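Local atomic coordinates of beta-hexosaminidase (Neisseria gonorrhoeae, PDB entry 6JTJ), a protein that probably cleaves terminal beta-1,4-linked N-acetylglucosamine from peptide-linked peptidoglycan fragments during cell-wall recycling. Residues T89-K93 against C157-L161; L150-S155 against L200-M205. All blocks are in the same frame, centred on the assembly; numbering follows the deposited sequence.

From the N terminus, helix 82-94 supplies 89-93 first; the chain then runs through strand 101-108 to helix 136-155, whose last turns give 150-155, and on into the connection 157-161. Interaction 1 closes there, binding that connection to helix 82-94. Interaction 2 closes later, when the end of helix 186-202 returns to the end of helix 136-155. Because 150-155 precedes 157-161 and 200-205 follows it, the two loops cross rather than nest. They also touch: Ile159 N probably bonds to Leu154 O, and Met205 packs against Asp160 O. Together they join three helices around the entry to strand 161-162 of the glycoside hydrolase family 3 barrel.

Interaction 1 of 2, residues T89-K93 against C157-L161; sequences TAEIK and CGIDL
Thr89 sets OG1 between its backbone N and carbonyl carbon (chi1 56°), facing Cys157 O, while Lys93, bent at chi2 and chi4, carries NZ across to Asp160. Thr89 OG1 makes a hydrogen bond of 2.6 Å to Cys157 O, reaching it from 22° off the carbonyl plane; Lys86 O, a turn back in helix 82-94, is also within bonding reach and competes for the single hydroxyl proton. The methyl CG2 of the same threonine lies 3.9 Å from Ile159 CD1, the two side chains crossing at about a right angle. Between these points Gly158, at positive phi, completes the Schellman motif after helix 136-155. Its carbonyl O lies 3.5 Å from Lys93 CE. Lys93 and Asp160 approach from opposite directions and form a salt bridge of 2.9 Å between Lys93 NZ and Asp160 OD2, on the syn lone pair of that oxygen. The pair sits at the start of parallel strands 101-108 and 161-162 of the barrel: Leu100 O also binds Lys93 NZ, Ile102 N donates to Asp160 OD2, and Asn355 N to Asp160 OD1. With two amide N-H groups and an ammonium group around it, the carboxylate is probably kept ionised, and its charge in turn would favour protonated Lys93, so that paired charges fasten helix 82-94 to the strand entry, while the Thr89 hydroxyl holds the cap of helix 136-155.

Interaction 2 of 2, residues L150-S155 against L200-M205; sequences LATELS and LAKGGM
Leu200 and Leu150 meet methyl to methyl, CD2 to CD2 at 3.8 Å, where helix 186-202 ends in a Schellman motif against the last turns of helix 136-155. These are two outer helices of the family 3 barrel, and the contact is buried. Leu200 also offers its backbone: its carbonyl O lies 3.4 Å from Ala151 CB and, within the motif, accepts the amide of Met205. Ala201 O takes the amide of Gly204, the second bond of the cap. At Gly203 the CA atoms of the two segments come nearest, Gly203 CA lying 4.1 Å from Thr152 CA. Lacking a side chain, Gly203 lets the backbone close on Ala151 CB and Thr152 N. Thr152 OG1 lies 3.3 Å from Gly203 CA; the polar partner of that hydroxyl is Arg148 O, one turn back in its own helix. Gly203 O points to Ser155 OG at 2.5 Å. Ala151 O competes for the same hydroxyl, so the proton is not assigned to either carbonyl, while Asn355 ND2 bonds to the serine oxygen as well. Gly204 takes the positive phi (98°) of the C-prime position and turns the chain towards Met205. There CG stands anti to the carbonyl carbon (chi1 -62°), and the thioether, extended beyond CG, runs across Ala151, its SD 3.7 Å from Ala151 CB. The Met205 and Leu154 side chains cross at about a right angle, and the terminal methyl ends against the next turn, with Met205 CE 3.5 Å from Leu154 CB, tighter than usual van der Waals contact.

Interaction 1 of 2, residues T89-K93 against C157-L161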
loop_
_atom_site.group_PDB
_atom_site.type_symbol
_atom_site.label_atom_id
_atom_site.label_comp_id
_atom_site.label_asym_id
_atom_site.label_seq_id
_atom_site.Cartn_x
_atom_site.Cartn_y
_atom_site.Cartn_z
ATOM N N THR C 89 20.554 -8.480 18.140
ATOM C CA THR C 89 19.620 -8.190 19.223
ATOM C C THR C 89 20.352 -8.193 20.558
ATOM O O THR C 89 20.046 -7.393 21.435
ATOM C CB THR C 89 18.407 -9.145 19.253
ATOM O OG1 THR C 89 18.839 -10.503 19.338
ATOM C CG2 THR C 89 17.555 -8.978 17.992
ATOM N N ALA C 90 21.321 -9.093 20.703
ATOM C CA ALA C 90 22.079 -9.184 21.942
ATOM C C ALA C 90 22.849 -7.895 22.184
ATOM O O ALA C 90 22.787 -7.334 23.275
ATOM C CB ALA C 90 23.019 -10.370 21.910
ATOM N N GLU C 91 23.543 -7.403 21.164
ATOM C CA GLU C 91 24.313 -6.178 21.328
ATOM C C GLU C 91 23.419 -4.952 21.549
ATOM O O GLU C 91 23.810 -4.034 22.246
ATOM C CB GLU C 91 25.313 -5.973 20.175
ATOM C CG GLU C 91 24.724 -5.577 18.835
ATOM C CD GLU C 91 25.778 -5.421 17.754
ATOM O OE1 GLU C 91 26.941 -5.214 18.118
ATOM O OE2 GLU C 91 25.470 -5.511 16.540
ATOM N N ILE C 92 22.220 -4.940 20.975
ATOM C CA ILE C 92 21.254 -3.883 21.280
ATOM C C ILE C 92 20.846 -3.930 22.752
ATOM O O ILE C 92 20.765 -2.896 23.412
ATOM C CB ILE C 92 19.987 -3.991 20.387
ATOM C CG1 ILE C 92 20.324 -3.556 18.958
ATOM C CG2 ILE C 92 18.848 -3.139 20.935
ATOM C CD1 ILE C 92 19.331 -4.021 17.914
ATOM N N LYS C 93 20.556 -5.124 23.239
ATOM C CA LYS C 93 20.089 -5.303 24.607
ATOM C C LYS C 93 21.184 -4.994 25.628
ATOM O O LYS C 93 20.901 -4.497 26.715
ATOM C CB LYS C 93 19.554 -6.722 24.818
ATOM C CG LYS C 93 18.345 -7.049 23.951
ATOM C CD LYS C 93 17.319 -7.913 24.664
ATOM C CE LYS C 93 15.964 -7.897 23.945
ATOM N NZ LYS C 93 15.099 -6.705 24.259
ATOM N N CYS C 157 15.231 -15.226 18.574
ATOM C CA CYS C 157 16.235 -14.351 18.046
ATOM C C CYS C 157 16.380 -13.096 18.865
ATOM O O CYS C 157 17.137 -12.218 18.495
ATOM C CB CYS C 157 15.908 -14.014 16.606
ATOM S SG CYS C 157 15.890 -15.471 15.523
ATOM N N GLY C 158 15.665 -13.001 19.982
ATOM C CA GLY C 158 15.779 -11.849 20.882
ATOM C C GLY C 158 14.823 -10.705 20.590
ATOM O O GLY C 158 15.033 -9.596 21.073
ATOM N N ILE C 159 13.781 -10.975 19.807
ATOM C CA ILE C 159 12.781 -9.978 19.446
ATOM C C ILE C 159 11.730 -9.974 20.544
ATOM O O ILE C 159 11.388 -11.020 21.066
ATOM C CB ILE C 159 12.086 -10.335 18.119
ATOM C CG1 ILE C 159 13.111 -10.551 16.982
ATOM C CG2 ILE C 159 11.055 -9.289 17.752
ATOM C CD1 ILE C 159 13.903 -9.340 16.580
ATOM N N ASP C 160 11.204 -8.810 20.897
ATOM C CA ASP C 160 10.171 -8.758 21.946
ATOM C C ASP C 160 8.749 -8.938 21.422
ATOM O O ASP C 160 7.936 -9.611 22.046
ATOM C CB ASP C 160 10.262 -7.449 22.712
ATOM C CG ASP C 160 11.509 -7.368 23.552
ATOM O OD1 ASP C 160 11.599 -8.120 24.544
ATOM O OD2 ASP C 160 12.384 -6.546 23.232
ATOM N N LEU C 161 8.467 -8.319 20.279
ATOM C CA LEU C 161 7.104 -8.105 19.821
ATOM C C LEU C 161 7.059 -8.050 18.295
ATOM O O LEU C 161 7.932 -7.438 17.666
ATOM C CB LEU C 161 6.651 -6.766 20.379
ATOM C CG LEU C 161 5.342 -6.132 19.930
ATOM C CD1 LEU C 161 4.177 -6.768 20.655
ATOM C CD2 LEU C 161 5.368 -4.662 20.233
#

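Interaction 2 of 2, residues L150-S155 against L200-M205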
loop_
_atom_site.group_PDB
_atom_site.type_symbol
_atom_site.label_atom_id
_atom_site.label_comp_id
_atom_site.label_asym_id
_atom_site.label_seq_id
_atom_site.Cartn_x
_atom_site.Cartn_y
_atom_site.Cartn_z
ATOM N N LEU C 150 4.841 -17.914 14.731
ATOM C CA LEU C 150 5.302 -16.568 14.432
ATOM C C LEU C 150 6.134 -16.020 15.590
ATOM O O LEU C 150 7.272 -15.590 15.411
ATOM C CB LEU C 150 4.065 -15.693 14.178
ATOM C CG LEU C 150 4.189 -14.240 13.747
ATOM C CD1 LEU C 150 2.828 -13.817 13.215
ATOM C CD2 LEU C 150 4.614 -13.322 14.887
ATOM N N ALA C 151 5.537 -16.039 16.771
ATOM C CA ALA C 151 6.148 -15.438 17.948
ATOM C C ALA C 151 7.375 -16.221 18.420
ATOM O O ALA C 151 8.416 -15.627 18.699
ATOM C CB ALA C 151 5.121 -15.326 19.078
ATOM N N THR C 152 7.262 -17.544 18.483
ATOM C CA THR C 152 8.344 -18.363 19.030
ATOM C C THR C 152 9.632 -18.205 18.225
ATOM O O THR C 152 10.700 -18.034 18.791
ATOM C CB THR C 152 7.957 -19.847 19.121
ATOM O OG1 THR C 152 6.758 -19.999 19.894
ATOM C CG2 THR C 152 9.079 -20.640 19.795
ATOM N N GLU C 153 9.532 -18.233 16.903
ATOM C CA GLU C 153 10.720 -18.137 16.082
ATOM C C GLU C 153 11.381 -16.788 16.267
ATOM O O GLU C 153 12.614 -16.684 16.216
ATOM C CB GLU C 153 10.382 -18.402 14.607
ATOM C CG GLU C 153 9.947 -19.834 14.357
ATOM C CD GLU C 153 9.666 -20.159 12.895
ATOM O OE1 GLU C 153 9.733 -19.278 12.028
ATOM O OE2 GLU C 153 9.349 -21.323 12.605
ATOM N N LEU C 154 10.574 -15.740 16.454
ATOM C CA LEU C 154 11.140 -14.414 16.663
ATOM C C LEU C 154 11.725 -14.298 18.059
ATOM O O LEU C 154 12.780 -13.692 18.239
ATOM C CB LEU C 154 10.090 -13.323 16.451
ATOM C CG LEU C 154 9.653 -13.043 15.023
ATOM C CD1 LEU C 154 8.426 -12.146 15.060
ATOM C CD2 LEU C 154 10.771 -12.394 14.226
ATOM N N SER C 155 11.047 -14.890 19.033
ATOM C CA SER C 155 11.519 -14.862 20.412
ATOM C C SER C 155 12.908 -15.501 20.550
ATOM O O SER C 155 13.742 -15.021 21.303
ATOM C CB SER C 155 10.524 -15.565 21.328
ATOM O OG SER C 155 9.283 -14.898 21.346
ATOM N N LEU C 200 0.366 -16.069 20.097
ATOM C CA LEU C 200 1.515 -15.188 20.286
ATOM C C LEU C 200 2.037 -15.305 21.712
ATOM O O LEU C 200 3.247 -15.335 21.927
ATOM C CB LEU C 200 1.133 -13.717 19.988
ATOM C CG LEU C 200 0.766 -13.341 18.533
ATOM C CD1 LEU C 200 0.235 -11.922 18.483
ATOM C CD2 LEU C 200 1.961 -13.504 17.604
ATOM N N ALA C 201 1.126 -15.277 22.679
ATOM C CA ALA C 201 1.508 -15.313 24.103
ATOM C C ALA C 201 2.226 -16.620 24.449
ATOM O O ALA C 201 3.174 -16.626 25.220
ATOM C CB ALA C 201 0.282 -15.117 24.977
ATOM N N LYS C 202 1.818 -17.723 23.831
ATOM C CA LYS C 202 2.578 -18.973 23.976
ATOM C C LYS C 202 4.002 -18.818 23.504
ATOM O O LYS C 202 4.916 -19.398 24.090
ATOM C CB LYS C 202 1.919 -20.102 23.212
ATOM C CG LYS C 202 0.961 -20.871 24.070
ATOM C CD LYS C 202 0.210 -21.913 23.276
ATOM C CE LYS C 202 -1.023 -22.380 24.011
ATOM N NZ LYS C 202 -0.897 -22.425 25.491
ATOM N N GLY C 203 4.195 -18.027 22.455
ATOM C CA GLY C 203 5.524 -17.758 21.938
ATOM C C GLY C 203 6.260 -16.639 22.642
ATOM O O GLY C 203 7.324 -16.222 22.187
ATOM N N GLY C 204 5.698 -16.136 23.733
ATOM C CA GLY C 204 6.348 -15.129 24.557
ATOM C C GLY C 204 5.921 -13.688 24.315
ATOM O O GLY C 204 6.456 -12.782 24.956
ATOM N N MET C 205 4.972 -13.457 23.406
ATOM C CA MET C 205 4.711 -12.096 22.911
ATOM C C MET C 205 3.306 -11.587 23.192
ATOM O O MET C 205 2.347 -12.333 23.162
ATOM C CB MET C 205 4.948 -12.040 21.400
ATOM C CG MET C 205 6.375 -12.357 20.969
ATOM S SD MET C 205 6.671 -11.961 19.231
ATOM C CE MET C 205 8.476 -12.003 19.214
#